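Local atomic coordinates of putative L-alanine-DL-glutamate epimerase (Burkholderia xenovorans, PDB entry 3SN0), a protein that probably acts as a magnesium-dependent racemase or epimerase of the mandelate racemase/muconate lactonizing enzyme family, within the enolase superfamily. Residues Y122-P127 against A161-I166; L217-F222 against E245-S250. All coordinates share one frame; numbering follows the deposited sequence. Where two conformers were deposited one is given.

Interaction 1: residues Y122-P127 against A161-I166. With FUM (fumaric acid), chain C.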
# COMPACT_ATOMS: atom_id res chain seq x y z
N TYR A 122 -23.99 -0.77 30.33
CA TYR A 122 -25.03 0.10 29.79
C TYR A 122 -26.35 -0.66 29.69
O TYR A 122 -26.38 -1.88 29.47
CB TYR A 122 -24.64 0.72 28.46
CG TYR A 122 -24.50 -0.20 27.28
CD1 TYR A 122 -25.60 -0.47 26.46
CD2 TYR A 122 -23.27 -0.73 26.92
CE1 TYR A 122 -25.47 -1.28 25.33
CE2 TYR A 122 -23.14 -1.54 25.79
CZ TYR A 122 -24.24 -1.78 24.99
OH TYR A 122 -24.13 -2.59 23.88
N TRP A 123 -27.44 0.08 29.89
CA TRP A 123 -28.80 -0.43 29.77
C TRP A 123 -29.14 -0.38 28.29
O TRP A 123 -29.38 0.69 27.71
CB TRP A 123 -29.75 0.43 30.60
CG TRP A 123 -31.22 0.09 30.52
CD1 TRP A 123 -31.84 -0.68 29.59
CD2 TRP A 123 -32.24 0.58 31.38
NE1 TRP A 123 -33.19 -0.73 29.83
CE2 TRP A 123 -33.47 0.05 30.92
CE3 TRP A 123 -32.25 1.42 32.50
CZ2 TRP A 123 -34.69 0.32 31.54
CZ3 TRP A 123 -33.47 1.68 33.13
CH2 TRP A 123 -34.67 1.13 32.64
N SER A 124 -29.15 -1.55 27.69
CA SER A 124 -29.32 -1.70 26.26
C SER A 124 -30.79 -1.70 25.86
O SER A 124 -31.67 -1.87 26.70
CB SER A 124 -28.63 -2.99 25.81
OG SER A 124 -28.45 -2.99 24.41
N HIS A 125 -31.06 -1.54 24.57
CA HIS A 125 -32.43 -1.53 24.06
C HIS A 125 -33.33 -0.64 24.91
O HIS A 125 -34.39 -1.04 25.36
CB HIS A 125 -32.95 -2.97 23.96
CG HIS A 125 -32.04 -3.84 23.15
ND1 HIS A 125 -31.11 -4.69 23.73
CD2 HIS A 125 -31.85 -3.93 21.82
CE1 HIS A 125 -30.41 -5.28 22.78
NE2 HIS A 125 -30.84 -4.84 21.60
N CYS A 126 -32.86 0.59 25.09
CA CYS A 126 -33.44 1.56 25.98
C CYS A 126 -33.62 2.88 25.23
O CYS A 126 -32.65 3.64 25.06
CB CYS A 126 -32.51 1.77 27.17
SG CYS A 126 -33.13 2.98 28.38
N PRO A 127 -34.85 3.17 24.80
CA PRO A 127 -36.14 2.53 25.10
C PRO A 127 -36.64 1.52 24.05
O PRO A 127 -37.82 1.21 24.01
CB PRO A 127 -37.09 3.73 25.17
CG PRO A 127 -36.50 4.72 24.19
CD PRO A 127 -35.05 4.39 24.00
N ALA A 161 -25.16 4.65 31.49
CA ALA A 161 -25.23 4.67 30.01
C ALA A 161 -26.43 3.91 29.51
O ALA A 161 -26.86 2.97 30.15
CB ALA A 161 -23.94 4.09 29.40
N ILE A 162 -26.96 4.31 28.35
CA ILE A 162 -28.12 3.66 27.75
C ILE A 162 -27.91 3.61 26.24
O ILE A 162 -27.21 4.46 25.70
CB ILE A 162 -29.46 4.43 28.07
CG1 ILE A 162 -29.44 5.85 27.48
CG2 ILE A 162 -29.69 4.48 29.58
CD1 ILE A 162 -30.64 6.71 27.86
N LYS A 163 -28.47 2.59 25.58
CA LYS A 163 -28.36 2.46 24.13
C LYS A 163 -29.71 2.38 23.45
O LYS A 163 -30.56 1.54 23.81
CB LYS A 163 -27.52 1.24 23.73
CG LYS A 163 -27.13 1.24 22.25
CD LYS A 163 -26.05 0.21 21.91
CE LYS A 163 -26.60 -1.20 21.78
NZ LYS A 163 -25.50 -2.19 21.72
N THR A 164 -29.89 3.24 22.45
CA THR A 164 -31.10 3.25 21.66
C THR A 164 -30.81 2.87 20.21
O THR A 164 -29.65 2.68 19.82
CB THR A 164 -31.84 4.61 21.75
OG1 THR A 164 -33.13 4.47 21.16
CG2 THR A 164 -31.06 5.75 21.03
N ASN A 165 -31.86 2.78 19.41
CA ASN A 165 -31.79 2.41 17.98
C ASN A 165 -32.51 3.51 17.19
O ASN A 165 -32.53 4.64 17.65
CB ASN A 165 -32.40 1.01 17.77
CG ASN A 165 -31.68 -0.08 18.56
OD1 ASN A 165 -31.93 -0.28 19.76
ND2 ASN A 165 -30.78 -0.82 17.87
N ILE A 166 -33.07 3.22 16.02
CA ILE A 166 -33.63 4.27 15.18
C ILE A 166 -35.15 4.19 15.23
O ILE A 166 -35.71 3.11 14.99
CB ILE A 166 -33.20 4.15 13.71
CG1 ILE A 166 -31.68 4.02 13.60
CG2 ILE A 166 -33.68 5.37 12.90
CD1 ILE A 166 -31.20 3.55 12.19
OXT FUM C . -33.40 -3.98 15.18
C FUM C . -33.14 -5.09 15.72
O FUM C . -33.78 -6.12 15.38
C4 FUM C . -32.13 -5.23 16.79
C5 FUM C . -31.40 -4.19 17.22
C6 FUM C . -30.38 -4.37 18.28
O7 FUM C . -30.28 -5.49 18.86
O8 FUM C . -29.62 -3.39 18.57
O HOH W 1 -30.19 -0.86 21.73
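Lys163 and Tyr122 bury more surface here than the other residues. The lysine chain bends at CG-CD (chi3 79°), which turns its ammonium group to the edge of the phenol; Lys163 NZ donates to Tyr122 OH at 2.6 Å, while Lys163 CB lies 3.6 Å from ring atom CE1 of Tyr122. The same ammonium also forms a salt bridge to Glu245. The backbones pair as well: Trp123 N donates to Ala161 O at 3.0 Å, and Lys163 N returns a bond of equal length to Trp123 O. Beyond the bridge the chain turns, and Cys126 N meets Lys163 O almost straight on (2.8 Å, 172°), with a cis peptide before Pro127. His125 and Asn165 reach into the pocket, where His125 NE2 grips fumarate O7 and Asn165 ND2 grips fumarate O8, each at 2.9 Å; Asn165 OD1 is hydrogen-bonded to Thr128. A hydrogen bond from His125 ND1 to Asp345 and stacking on Trp129 probably hold the imidazole in place. On the outer side Cys126 SG and Ile162 CG2 pack 3.9 Å apart. Helices 144-156 and 193-210 cover that side, while strands 342-344 and 215-219 continue the backbone pairing beyond 118-123 and 161-168.

Interaction 2: residues L217-F222 against E245-S250. With MG (magnesium ion), chain B; FUM (fumaric acid), chain C.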
# COMPACT_ATOMS: atom_id res chain seq x y z
N LEU A 217 -25.62 5.89 23.88
CA LEU A 217 -25.09 5.11 22.77
C LEU A 217 -26.18 5.02 21.69
O LEU A 217 -27.36 4.86 22.00
CB LEU A 217 -24.70 3.71 23.22
CG LEU A 217 -23.55 3.54 24.22
CD1 LEU A 217 -23.83 4.18 25.60
CD2 LEU A 217 -23.27 2.08 24.36
N LEU A 218 -25.77 5.05 20.44
CA LEU A 218 -26.71 4.96 19.30
C LEU A 218 -26.33 3.77 18.43
O LEU A 218 -25.22 3.73 17.90
CB LEU A 218 -26.67 6.22 18.46
CG LEU A 218 -27.53 6.26 17.19
CD1 LEU A 218 -29.02 5.99 17.51
CD2 LEU A 218 -27.33 7.58 16.44
N ASP A 219 -27.23 2.80 18.29
CA ASP A 219 -26.98 1.64 17.45
C ASP A 219 -27.76 1.78 16.15
O ASP A 219 -28.99 1.84 16.16
CB ASP A 219 -27.37 0.36 18.19
CG ASP A 219 -26.73 -0.88 17.61
OD1 ASP A 219 -26.39 -0.88 16.40
OD2 ASP A 219 -26.58 -1.87 18.37
N LEU A 220 -27.04 1.80 15.04
CA LEU A 220 -27.63 1.90 13.71
C LEU A 220 -27.69 0.54 13.00
O LEU A 220 -28.23 0.45 11.90
CB LEU A 220 -26.82 2.90 12.88
CG LEU A 220 -26.68 4.32 13.46
CD1 LEU A 220 -25.77 5.16 12.56
CD2 LEU A 220 -28.03 4.99 13.64
N ASN A 221 -27.20 -0.51 13.66
CA ASN A 221 -27.16 -1.85 13.10
C ASN A 221 -26.70 -1.85 11.62
O ASN A 221 -25.70 -1.21 11.28
CB ASN A 221 -28.51 -2.56 13.33
CG ASN A 221 -28.90 -2.60 14.79
OD1 ASN A 221 -29.62 -1.72 15.27
ND2 ASN A 221 -28.42 -3.60 15.52
N PHE A 222 -27.42 -2.56 10.75
CA PHE A 222 -27.10 -2.64 9.33
C PHE A 222 -28.06 -1.73 8.54
O PHE A 222 -28.37 -2.01 7.39
CB PHE A 222 -27.29 -4.09 8.82
CG PHE A 222 -26.31 -5.10 9.33
CD1 PHE A 222 -25.15 -5.40 8.60
CD2 PHE A 222 -26.58 -5.84 10.48
CE1 PHE A 222 -24.26 -6.37 9.02
CE2 PHE A 222 -25.71 -6.84 10.91
CZ PHE A 222 -24.55 -7.12 10.18
N GLU A 245 -22.83 2.80 16.83
CA GLU A 245 -22.61 1.40 16.50
C GLU A 245 -23.11 1.14 15.08
O GLU A 245 -24.27 1.43 14.78
CB GLU A 245 -23.36 0.53 17.52
CG GLU A 245 -22.91 -0.91 17.64
CD GLU A 245 -23.54 -1.62 18.83
OE1 GLU A 245 -23.77 -2.83 18.70
OE2 GLU A 245 -23.80 -0.98 19.88
N ILE A 246 -22.25 0.58 14.24
CA ILE A 246 -22.54 0.38 12.80
C ILE A 246 -22.01 -1.00 12.42
O ILE A 246 -20.81 -1.27 12.50
CB ILE A 246 -21.81 1.43 11.94
CG1 ILE A 246 -22.33 2.83 12.25
CG2 ILE A 246 -21.99 1.13 10.41
CD1 ILE A 246 -21.50 3.96 11.62
N ASP A 247 -22.92 -1.89 12.02
CA ASP A 247 -22.52 -3.18 11.49
C ASP A 247 -22.31 -3.08 9.99
O ASP A 247 -23.13 -2.50 9.26
CB ASP A 247 -23.56 -4.23 11.82
CG ASP A 247 -23.68 -4.44 13.29
OD1 ASP A 247 -22.66 -4.85 13.90
OD2 ASP A 247 -24.79 -4.18 13.82
N SER A 248 -21.21 -3.67 9.54
CA SER A 248 -20.82 -3.62 8.13
C SER A 248 -19.99 -4.83 7.76
O SER A 248 -19.15 -5.28 8.55
CB SER A 248 -19.99 -2.36 7.87
OG SER A 248 -19.68 -2.27 6.48
N TYR A 249 -20.22 -5.34 6.56
CA TYR A 249 -19.35 -6.34 6.00
C TYR A 249 -18.33 -5.75 5.01
O TYR A 249 -17.72 -6.49 4.23
CB TYR A 249 -20.16 -7.46 5.38
CG TYR A 249 -20.96 -8.27 6.39
CD1 TYR A 249 -20.36 -8.73 7.57
CD2 TYR A 249 -22.30 -8.56 6.19
CE1 TYR A 249 -21.10 -9.50 8.49
CE2 TYR A 249 -23.03 -9.31 7.11
CZ TYR A 249 -22.41 -9.78 8.26
OH TYR A 249 -23.12 -10.54 9.18
N SER A 250 -18.13 -4.45 5.09
CA SER A 250 -17.13 -3.76 4.26
C SER A 250 -16.12 -3.05 5.16
O SER A 250 -16.38 -1.95 5.65
CB SER A 250 -17.79 -2.73 3.35
OG SER A 250 -16.77 -2.01 2.65
MG MG B . -25.38 -3.68 18.08
OXT FUM C . -33.40 -3.98 15.18
C FUM C . -33.14 -5.09 15.72
O FUM C . -33.78 -6.12 15.38
C4 FUM C . -32.13 -5.23 16.79
C5 FUM C . -31.40 -4.19 17.22
C6 FUM C . -30.38 -4.37 18.28
O7 FUM C . -30.28 -5.49 18.86
O8 FUM C . -29.62 -3.39 18.57
O HOH W 2 -25.19 -3.17 16.16
O HOH W 3 -26.81 -5.78 14.33
O HOH W 4 -27.10 -4.69 17.98
O HOH W 5 -25.47 -4.07 20.23
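At the magnesium site, built at the C-terminal ends of barrel strands, the carboxylates of Asp219 and Glu245 meet: Asp219 OD2 binds the ion at 2.2 Å and Glu245 OE1 at 1.9 Å, and Glu269, just past the end of strand 265-267, and three waters complete the shell. Asp219 OD2 and Glu245 OE1 come within 3.0 Å of each other, a repulsion the ion's charge probably offsets, while Glu245 OE2 is held by Lys163 and Trp243. The extended chain of Glu245, its CG anti to the backbone N (chi1 -161°), carries the carboxylate there. In this parallel pairing within the (beta/alpha)7beta barrel of the family, Glu245 N donates to Leu218 O, and Leu220 N to Glu245 O, both at 2.8 Å. Asp219 OD1 accepts from Asn221 N in an Asx turn, and a metal-bound water donates to both OD1 and Asp247 OD2. Asn221 ND2 makes a weak 3.3 Å hydrogen bond to fumarate O8, while its OD1 accepts from Asn165. Asp247 CB sits over the centre of the Phe222 ring (CH-pi, 3.4 Å from the centroid). Phe222 CE1 lies over a face of Tyr249, the planes inclined at 46°, and Tyr249 OH is hydrogen-bonded to Arg77 O of a second subunit.

How the interactions relate
Read from the N terminus, the chain closes two loops in series, neither nested nor crossed. Interaction 1 closes the first, a largely helical excursion from strand 118-123 through helices 128-132 and 144-156 to strand 161-168. Interaction 2 closes the second, running from strand 215-219 through helix 226-235 to strand 243-245 in a parallel beta-alpha-beta crossover. Between them, helix 193-210 leads from strand 161-168 to 215-219, which are neighbours in one sheet. The contact centres are about 14 Å apart, yet they meet directly: Ile162 O probably accepts from Leu217 N. Fumarate touches both, so together they join successive barrel strands around a shared ligand and metal site.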